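Long-range contacts in sensor protein (Pseudomonas syringae pv. tomato, PDB 2R8R), which probably transfers phosphate from ATP to a protein histidine as the two-component sensor kinase KdpD, the part present being its N-terminal P-loop-type domain: residues Val9-Ala14 and Thr122-Gln127; Gly18-Met23 and Leu89-Ala94; Leu161-Pro166 and Met203-Ala208. All coordinates share one frame; numbering follows the deposited sequence.

Contact 1 (Val9-Ala14 and Thr122-Gln127); sequences VFLGAA and TTVNVQ
This is a parallel beta pairing in the middle of the five-stranded sheet, joining strand 7-12, which leads into a loop with the Walker A pattern, to strand 119-125. The strand order 2-3-4-1-5 places 119-125 between strand 7-12 and strand 87-90, as in the ASCE division of P-loop NTPases. The strand axes approach to 4.6 Å at an angle of 22°, and Val9, Phe10, Leu11 and Gly12 pair with Thr122, Thr123, Val124 and Asn125. Phe10 uses both backbone polar atoms: its N donates to Thr122 O over 2.8 Å, almost straight at 175°, and its O accepts from Val124 N, which stands above the carbonyl plane. Gly12 N donates to Val124 O, and Val126 N closes the series on Gly12 O at 2.8 Å, nearly along the C=O axis. On the Val9 and Leu11 face, Val124 turns CG1 into the crowded position between N and carbonyl carbon (chi1 75°); this branch meets Val9 CG1 at 3.6 Å and Leu11 CD1 at 3.8 Å. On the other face Phe10 packs on Ala22, Met23 and Ala26 of helix 19-32, while Thr123 OG1 bonds to Asp91 OD1. Past the strand ends a water donates to Ala13 O at 2.5 Å and accepts from Gln127 N and from Gln127 NE2, the latter at 2.8 Å. Asn125 adds a weak ND2 bond to Gly12 O, so two donors point at that carbonyl. Backbone bonds and apolar contacts of Val9, Leu11 and Val124 therefore fix the strand, while polar groups gather at the probable phosphate-binding loop.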
loop_
_atom_site.group_PDB
_atom_site.type_symbol
_atom_site.label_atom_id
_atom_site.label_comp_id
_atom_site.label_asym_id
_atom_site.label_seq_id
_atom_site.Cartn_x
_atom_site.Cartn_y
_atom_site.Cartn_z
ATOM N N VAL A 9 5.634 7.494 1.255
ATOM C CA VAL A 9 5.449 6.144 0.749
ATOM C C VAL A 9 6.295 5.200 1.569
ATOM O O VAL A 9 7.503 5.402 1.678
ATOM C CB VAL A 9 5.889 6.022 -0.733
ATOM C CG1 VAL A 9 5.661 4.549 -1.327
ATOM C CG2 VAL A 9 5.222 7.121 -1.574
ATOM N N PHE A 10 5.653 4.187 2.154
ATOM C CA PHE A 10 6.348 3.041 2.763
ATOM C C PHE A 10 6.492 1.988 1.685
ATOM O O PHE A 10 5.515 1.367 1.298
ATOM C CB PHE A 10 5.579 2.519 3.954
ATOM C CG PHE A 10 5.465 3.520 5.086
ATOM C CD1 PHE A 10 6.332 3.453 6.204
ATOM C CD2 PHE A 10 4.507 4.546 5.046
ATOM C CE1 PHE A 10 6.209 4.394 7.258
ATOM C CE2 PHE A 10 4.388 5.488 6.103
ATOM C CZ PHE A 10 5.219 5.396 7.208
ATOM N N LEU A 11 7.716 1.848 1.177
ATOM C CA LEU A 11 8.054 0.944 0.082
ATOM C C LEU A 11 8.552 -0.399 0.600
ATOM O O LEU A 11 9.355 -0.438 1.540
ATOM C CB LEU A 11 9.144 1.551 -0.794
ATOM C CG LEU A 11 9.731 0.694 -1.940
ATOM C CD1 LEU A 11 8.666 0.442 -3.055
ATOM C CD2 LEU A 11 11.018 1.376 -2.501
ATOM N N GLY A 12 8.108 -1.491 -0.033
ATOM C CA GLY A 12 8.513 -2.833 0.349
ATOM C C GLY A 12 8.747 -3.704 -0.878
ATOM O O GLY A 12 8.270 -3.372 -1.959
ATOM N N ALA A 13 9.465 -4.830 -0.691
ATOM C CA ALA A 13 9.765 -5.809 -1.755
ATOM C C ALA A 13 8.572 -6.735 -2.099
ATOM O O ALA A 13 8.467 -7.241 -3.211
ATOM C CB ALA A 13 10.964 -6.671 -1.346
ATOM N N ALA A 14 7.679 -6.946 -1.129
ATOM C CA ALA A 14 6.649 -7.956 -1.233
ATOM C C ALA A 14 5.657 -7.787 -0.110
ATOM O O ALA A 14 5.939 -7.094 0.879
ATOM C CB ALA A 14 7.276 -9.438 -1.164
ATOM N N THR A 122 1.138 6.219 2.557
ATOM C CA THR A 122 0.717 5.127 1.674
ATOM C C THR A 122 1.746 4.012 1.663
ATOM O O THR A 122 2.870 4.192 2.093
ATOM C CB THR A 122 0.397 5.643 0.199
ATOM O OG1 THR A 122 -0.353 4.646 -0.509
ATOM C CG2 THR A 122 1.667 5.992 -0.599
ATOM N N THR A 123 1.331 2.847 1.190
ATOM C CA THR A 123 2.213 1.685 1.051
ATOM C C THR A 123 2.197 1.211 -0.397
ATOM O O THR A 123 1.189 1.347 -1.094
ATOM C CB THR A 123 1.746 0.563 1.946
ATOM O OG1 THR A 123 0.466 0.143 1.487
ATOM C CG2 THR A 123 1.634 1.052 3.410
ATOM N N VAL A 124 3.323 0.679 -0.859
ATOM C CA VAL A 124 3.376 0.053 -2.144
ATOM C C VAL A 124 4.491 -0.991 -2.168
ATOM O O VAL A 124 5.555 -0.780 -1.570
ATOM C CB VAL A 124 3.593 1.096 -3.250
ATOM C CG1 VAL A 124 5.075 1.619 -3.269
ATOM C CG2 VAL A 124 3.130 0.541 -4.626
ATOM N N ASN A 125 4.235 -2.105 -2.865
ATOM C CA ASN A 125 5.284 -3.082 -3.225
ATOM C C ASN A 125 5.990 -2.706 -4.514
ATOM O O ASN A 125 5.375 -2.182 -5.426
ATOM C CB ASN A 125 4.719 -4.488 -3.327
ATOM C CG ASN A 125 4.380 -5.052 -2.003
ATOM O OD1 ASN A 125 3.293 -5.619 -1.794
ATOM N ND2 ASN A 125 5.270 -4.861 -1.069
ATOM N N VAL A 126 7.282 -2.992 -4.582
ATOM C CA VAL A 126 8.116 -2.502 -5.676
ATOM C C VAL A 126 7.685 -3.002 -7.058
ATOM O O VAL A 126 7.929 -2.316 -8.045
ATOM C CB VAL A 126 9.596 -2.828 -5.437
ATOM C CG1 VAL A 126 9.873 -4.309 -5.625
ATOM C CG2 VAL A 126 10.429 -1.990 -6.342
ATOM N N GLN A 127 7.037 -4.172 -7.107
ATOM C CA GLN A 127 6.604 -4.823 -8.366
ATOM C C GLN A 127 5.648 -4.001 -9.233
ATOM O O GLN A 127 5.546 -4.224 -10.456
ATOM C CB GLN A 127 5.911 -6.160 -8.064
ATOM C CG GLN A 127 4.665 -6.004 -7.216
ATOM C CD GLN A 127 4.068 -7.309 -6.753
ATOM O OE1 GLN A 127 3.291 -7.894 -7.507
ATOM N NE2 GLN A 127 4.392 -7.768 -5.493
HETATM O O HOH W 1 6.831 -6.527 -5.008
#

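Contact 2 (Gly18-Met23 and Leu89-Ala94); sequences GKTYAM and LVDELA. With SO4 (sulfate ion), chain C.
Sulfate O3 is the best-held polar atom here, gripped by three donors from Gly18 and Lys19: Lys19 NZ at 2.5 Å, Lys19 N at 3.0 Å and, weakly, Gly18 N. The geometry is that of a Walker A P-loop at the start of helix 19-32, with Gly18 as N-cap and the anion, probably from the crystallisation liquor, lying where a nucleotide phosphate would be expected. Thr20 N donates to O4 at 3.0 Å in a nearly straight bond (169°), Gly18 N reaches O2, and Gly16 N adds another amide from the loop. The Lys19 chain bends at both chi3 and chi4, which folds NZ back over the sulfate; the helix N-terminus and the ammonium together would favour a doubly charged anion.

Across the contact from the helix, strand 87-90 is followed directly by Asp91 and Glu92, consistent with a Walker B motif. Thr20 OG1, anti to its carbonyl carbon, comes within 2.9 Å of Asp91 OD1, the two side chains crossing at about a right angle. Asp91 is well anchored elsewhere, its OD1 by Thr123 OG1 and its OD2 by Glu43 N. Behind this polar pair lies an apolar one. Met23, present as selenomethionine, runs antiparallel alongside Leu89, with Met23 SE 4.1 Å from Leu89 CB. The Met23 chain stays extended until its bend at chi3 (64°) brings Met23 CE to 3.6 Å from Asp91 OD2.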
loop_
_atom_site.group_PDB
_atom_site.type_symbol
_atom_site.label_atom_id
_atom_site.label_comp_id
_atom_site.label_asym_id
_atom_site.label_seq_id
_atom_site.Cartn_x
_atom_site.Cartn_y
_atom_site.Cartn_z
ATOM N N GLY A 18 5.957 -5.848 6.354
ATOM C CA GLY A 18 5.597 -4.943 7.449
ATOM C C GLY A 18 5.305 -3.506 7.090
ATOM O O GLY A 18 5.369 -2.632 7.927
ATOM N N LYS A 19 4.951 -3.259 5.851
ATOM C CA LYS A 19 4.640 -1.890 5.370
ATOM C C LYS A 19 3.487 -1.238 6.119
ATOM O O LYS A 19 3.603 -0.094 6.592
ATOM C CB LYS A 19 4.258 -1.922 3.893
ATOM C CG LYS A 19 5.319 -2.385 2.922
ATOM C CD LYS A 19 4.777 -2.307 1.454
ATOM C CE LYS A 19 3.597 -3.270 1.116
ATOM N NZ LYS A 19 3.999 -4.717 1.384
ATOM N N THR A 20 2.363 -1.959 6.209
ATOM C CA THR A 20 1.174 -1.419 6.864
ATOM C C THR A 20 1.377 -1.158 8.345
ATOM O O THR A 20 1.030 -0.096 8.837
ATOM C CB THR A 20 -0.012 -2.338 6.711
ATOM O OG1 THR A 20 -0.325 -2.401 5.335
ATOM C CG2 THR A 20 -1.210 -1.792 7.435
ATOM N N TYR A 21 1.983 -2.112 9.039
ATOM C CA TYR A 21 2.328 -1.927 10.435
ATOM C C TYR A 21 3.211 -0.669 10.634
ATOM O O TYR A 21 2.955 0.129 11.543
ATOM C CB TYR A 21 3.041 -3.179 10.958
ATOM C CG TYR A 21 3.282 -3.150 12.457
ATOM C CD1 TYR A 21 2.297 -3.592 13.322
ATOM C CD2 TYR A 21 4.480 -2.705 13.005
ATOM C CE1 TYR A 21 2.463 -3.593 14.675
ATOM C CE2 TYR A 21 4.660 -2.703 14.399
ATOM C CZ TYR A 21 3.624 -3.147 15.215
ATOM O OH TYR A 21 3.701 -3.190 16.601
ATOM N N ALA A 22 4.243 -0.512 9.803
ATOM C CA ALA A 22 5.116 0.664 9.847
ATOM C C ALA A 22 4.335 1.968 9.641
ATOM O O ALA A 22 4.502 2.926 10.398
ATOM C CB ALA A 22 6.270 0.555 8.846
HETATM N N MSE A 23 3.459 1.980 8.645
HETATM C CA MSE A 23 2.586 3.097 8.426
HETATM C C MSE A 23 1.690 3.432 9.647
HETATM O O MSE A 23 1.487 4.628 9.954
HETATM C CB MSE A 23 1.731 2.884 7.174
HETATM C CG MSE A 23 0.736 4.036 6.952
HETATM SE SE MSE A 23 -0.431 3.861 5.412
HETATM C CE MSE A 23 -1.425 2.249 5.950
ATOM N N LEU A 89 -4.410 7.984 5.937
ATOM C CA LEU A 89 -3.710 6.728 5.703
ATOM C C LEU A 89 -4.395 5.929 4.604
ATOM O O LEU A 89 -5.619 5.660 4.665
ATOM C CB LEU A 89 -3.653 5.891 6.982
ATOM C CG LEU A 89 -3.222 6.671 8.216
ATOM C CD1 LEU A 89 -3.122 5.676 9.371
ATOM C CD2 LEU A 89 -1.925 7.426 7.965
ATOM N N VAL A 90 -3.603 5.589 3.594
ATOM C CA VAL A 90 -4.096 4.953 2.347
ATOM C C VAL A 90 -3.165 3.798 1.923
ATOM O O VAL A 90 -2.097 4.035 1.348
ATOM C CB VAL A 90 -4.200 5.973 1.194
ATOM C CG1 VAL A 90 -4.720 5.286 -0.126
ATOM C CG2 VAL A 90 -5.081 7.181 1.600
ATOM N N ASP A 91 -3.552 2.560 2.261
ATOM C CA ASP A 91 -2.854 1.368 1.784
ATOM C C ASP A 91 -2.954 1.233 0.273
ATOM O O ASP A 91 -3.931 1.657 -0.327
ATOM C CB ASP A 91 -3.375 0.093 2.479
ATOM C CG ASP A 91 -2.438 -0.389 3.579
ATOM O OD1 ASP A 91 -1.203 -0.440 3.336
ATOM O OD2 ASP A 91 -2.931 -0.737 4.674
ATOM N N GLU A 92 -1.905 0.696 -0.339
ATOM C CA GLU A 92 -1.947 0.237 -1.719
ATOM C C GLU A 92 -2.056 1.311 -2.803
ATOM O O GLU A 92 -3.092 1.464 -3.452
ATOM C CB GLU A 92 -2.990 -0.876 -1.871
ATOM C CG GLU A 92 -2.521 -2.089 -1.044
ATOM C CD GLU A 92 -3.457 -3.297 -1.016
ATOM O OE1 GLU A 92 -4.441 -3.355 -1.822
ATOM O OE2 GLU A 92 -3.168 -4.195 -0.167
ATOM N N LEU A 93 -0.928 1.995 -3.004
ATOM C CA LEU A 93 -0.793 3.157 -3.874
ATOM C C LEU A 93 -1.096 2.845 -5.364
ATOM O O LEU A 93 -1.590 3.722 -6.103
ATOM C CB LEU A 93 0.652 3.688 -3.727
ATOM C CG LEU A 93 1.189 4.861 -4.546
ATOM C CD1 LEU A 93 0.345 6.164 -4.400
ATOM C CD2 LEU A 93 2.637 5.096 -4.163
ATOM N N ALA A 94 -0.760 1.625 -5.785
ATOM C CA ALA A 94 -1.045 1.081 -7.138
ATOM C C ALA A 94 -2.464 0.515 -7.392
ATOM O O ALA A 94 -2.766 0.129 -8.499
ATOM C CB ALA A 94 -0.007 0.013 -7.502
HETATM S S SO4 C . 2.813 -5.746 4.534
HETATM O O1 SO4 C . 2.141 -6.478 3.495
HETATM O O2 SO4 C . 3.012 -6.480 5.742
HETATM O O3 SO4 C . 4.045 -5.349 3.846
HETATM O O4 SO4 C . 1.919 -4.669 4.984
#

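Contact 3 (Leu161-Pro166 and Met203-Ala208); sequences LIDLPP and MAMQTA
One leucine carries the tight part of this surface contact, in which the end of edge strand 158-161 and the loop after it lie against helix 194-209. In Leu161, chi1 (-175°) carries CG toward the helix, anti to the backbone N, and chi2 (59°) splits the methyls between neighbouring helix positions. Leu161 CD1 rests on Ala204 CB at 3.7 Å, and Leu161 CD2 presses against Met205 CG at 3.4 Å, closer than usual for two carbons. Further back, Leu161 CB meets Ala208 CB at 4.1 Å, one helical turn beyond Ala204. The small alanines let the backbones come close, Leu161 CA lying 6.4 Å from Ala208 CA. No hydrogen bond links the two segments, so this patch is held by apolar packing alone.

The outer side is the solvent side. Met205, an exposed selenomethionine, runs straight beyond CG (chi2 177°) and crosses Leu161 at about a right angle. It reaches the Asp163 carboxylate by its methyl end only, Met205 CE arriving obliquely 3.4 Å from Asp163 OD2 and 3.6 Å from Asp163 OD1. The charge of Asp163 has its own partner on the same helix, a salt bridge from OD1 to Arg201 NE, one turn before Met205. Within the helix, Thr207 OG1 donates back to Met203 O at 2.8 Å, a carbonyl that Thr207 N also uses.

Pro166 starts helix 166-174 against Leu197 and Arg201, while helix 194-209 packs on Leu161 at the edge strand, reaches Val126 past strand 119-125 through Thr207, and meets helix 133-140 through Met203.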
loop_
_atom_site.group_PDB
_atom_site.type_symbol
_atom_site.label_atom_id
_atom_site.label_comp_id
_atom_site.label_asym_id
_atom_site.label_seq_id
_atom_site.Cartn_x
_atom_site.Cartn_y
_atom_site.Cartn_z
ATOM N N LEU A 161 12.016 2.808 2.980
ATOM C CA LEU A 161 12.128 1.355 2.719
ATOM C C LEU A 161 11.883 0.515 3.960
ATOM O O LEU A 161 12.539 0.700 4.985
ATOM C CB LEU A 161 13.519 1.019 2.132
ATOM C CG LEU A 161 13.791 -0.423 1.679
ATOM C CD1 LEU A 161 12.801 -0.836 0.591
ATOM C CD2 LEU A 161 15.303 -0.566 1.234
ATOM N N ILE A 162 10.890 -0.375 3.871
ATOM C CA ILE A 162 10.575 -1.340 4.912
ATOM C C ILE A 162 11.155 -2.657 4.383
ATOM O O ILE A 162 10.725 -3.184 3.360
ATOM C CB ILE A 162 9.060 -1.436 5.200
ATOM C CG1 ILE A 162 8.499 -0.037 5.512
ATOM C CG2 ILE A 162 8.737 -2.498 6.283
ATOM C CD1 ILE A 162 9.036 0.581 6.740
ATOM N N ASP A 163 12.180 -3.138 5.076
ATOM C CA ASP A 163 13.002 -4.234 4.603
ATOM C C ASP A 163 12.773 -5.464 5.502
ATOM O O ASP A 163 12.470 -5.339 6.680
ATOM C CB ASP A 163 14.464 -3.779 4.609
ATOM C CG ASP A 163 15.424 -4.820 4.108
ATOM O OD1 ASP A 163 15.172 -5.461 3.063
ATOM O OD2 ASP A 163 16.487 -4.944 4.734
ATOM N N LEU A 164 12.901 -6.638 4.920
ATOM C CA LEU A 164 12.802 -7.891 5.635
ATOM C C LEU A 164 13.571 -8.938 4.841
ATOM O O LEU A 164 13.384 -9.035 3.641
ATOM C CB LEU A 164 11.324 -8.279 5.803
ATOM C CG LEU A 164 11.052 -9.395 6.819
ATOM C CD1 LEU A 164 11.148 -8.858 8.280
ATOM C CD2 LEU A 164 9.757 -10.107 6.547
ATOM N N PRO A 165 14.438 -9.743 5.504
ATOM C CA PRO A 165 15.077 -10.874 4.765
ATOM C C PRO A 165 14.104 -11.875 4.111
ATOM O O PRO A 165 13.095 -12.291 4.734
ATOM C CB PRO A 165 15.871 -11.587 5.859
ATOM C CG PRO A 165 16.104 -10.495 6.920
ATOM C CD PRO A 165 14.846 -9.720 6.922
ATOM N N PRO A 166 14.369 -12.245 2.854
ATOM C CA PRO A 166 13.533 -13.241 2.165
ATOM C C PRO A 166 13.265 -14.532 2.951
ATOM O O PRO A 166 12.139 -14.988 3.005
ATOM C CB PRO A 166 14.325 -13.509 0.874
ATOM C CG PRO A 166 15.024 -12.169 0.639
ATOM C CD PRO A 166 15.435 -11.726 1.964
HETATM N N MSE A 203 15.492 -4.869 -5.969
HETATM C CA MSE A 203 14.727 -3.844 -6.684
HETATM C C MSE A 203 14.227 -2.738 -5.763
HETATM O O MSE A 203 14.347 -1.564 -6.076
HETATM C CB MSE A 203 13.521 -4.466 -7.420
HETATM C CG MSE A 203 13.913 -5.148 -8.723
HETATM SE SE MSE A 203 12.426 -5.918 -9.697
HETATM C CE MSE A 203 12.918 -7.793 -9.675
ATOM N N ALA A 204 13.648 -3.123 -4.634
ATOM C CA ALA A 204 13.160 -2.148 -3.652
ATOM C C ALA A 204 14.328 -1.265 -3.184
ATOM O O ALA A 204 14.203 -0.049 -3.080
ATOM C CB ALA A 204 12.484 -2.881 -2.452
HETATM N N MSE A 205 15.468 -1.883 -2.898
HETATM C CA MSE A 205 16.632 -1.118 -2.439
HETATM C C MSE A 205 17.173 -0.198 -3.517
HETATM O O MSE A 205 17.487 0.947 -3.246
HETATM C CB MSE A 205 17.733 -2.040 -1.932
HETATM C CG MSE A 205 17.488 -2.460 -0.505
HETATM SE SE MSE A 205 18.831 -3.673 0.084
HETATM C CE MSE A 205 18.284 -4.029 1.962
ATOM N N GLN A 206 17.294 -0.708 -4.739
ATOM C CA GLN A 206 17.737 0.104 -5.861
ATOM C C GLN A 206 16.750 1.246 -6.109
ATOM O O GLN A 206 17.152 2.374 -6.342
ATOM C CB GLN A 206 17.871 -0.754 -7.101
ATOM C CG GLN A 206 19.082 -1.696 -7.117
ATOM C CD GLN A 206 19.030 -2.674 -8.309
ATOM O OE1 GLN A 206 17.964 -2.880 -8.925
ATOM N NE2 GLN A 206 20.175 -3.298 -8.620
ATOM N N THR A 207 15.452 0.951 -6.057
ATOM C CA THR A 207 14.418 1.991 -6.107
ATOM C C THR A 207 14.596 3.056 -5.017
ATOM O O THR A 207 14.578 4.241 -5.330
ATOM C CB THR A 207 12.995 1.412 -6.013
ATOM O OG1 THR A 207 12.781 0.481 -7.085
ATOM C CG2 THR A 207 11.898 2.559 -6.087
ATOM N N ALA A 208 14.786 2.630 -3.763
ATOM C CA ALA A 208 14.943 3.564 -2.638
ATOM C C ALA A 208 16.205 4.414 -2.741
ATOM O O ALA A 208 16.200 5.580 -2.299
ATOM C CB ALA A 208 14.899 2.842 -1.280
#

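Contacts 1 and 2 are buried near the centre of the chain, whereas contact 3 lies at the surface, its centre about 14 Å from that of the chain. Contact 1 is built from backbone hydrogen bonds between adjacent strands; contact 2 joins the helix that follows strand 7-12 to the next strand but one in the same sheet, through Thr20 at Asp91 and Met23 over Leu89, while the sulfate is bound on the helix side alone; contact 3 has no hydrogen bond across its segments and rests mainly on apolar side chains, with one methyl-to-carboxylate approach. Ile162 ties contact 3 to the other two: Ile162 N bonds to Leu11 O at 2.8 Å, and Ile162 CD1 touches Ala22 CB.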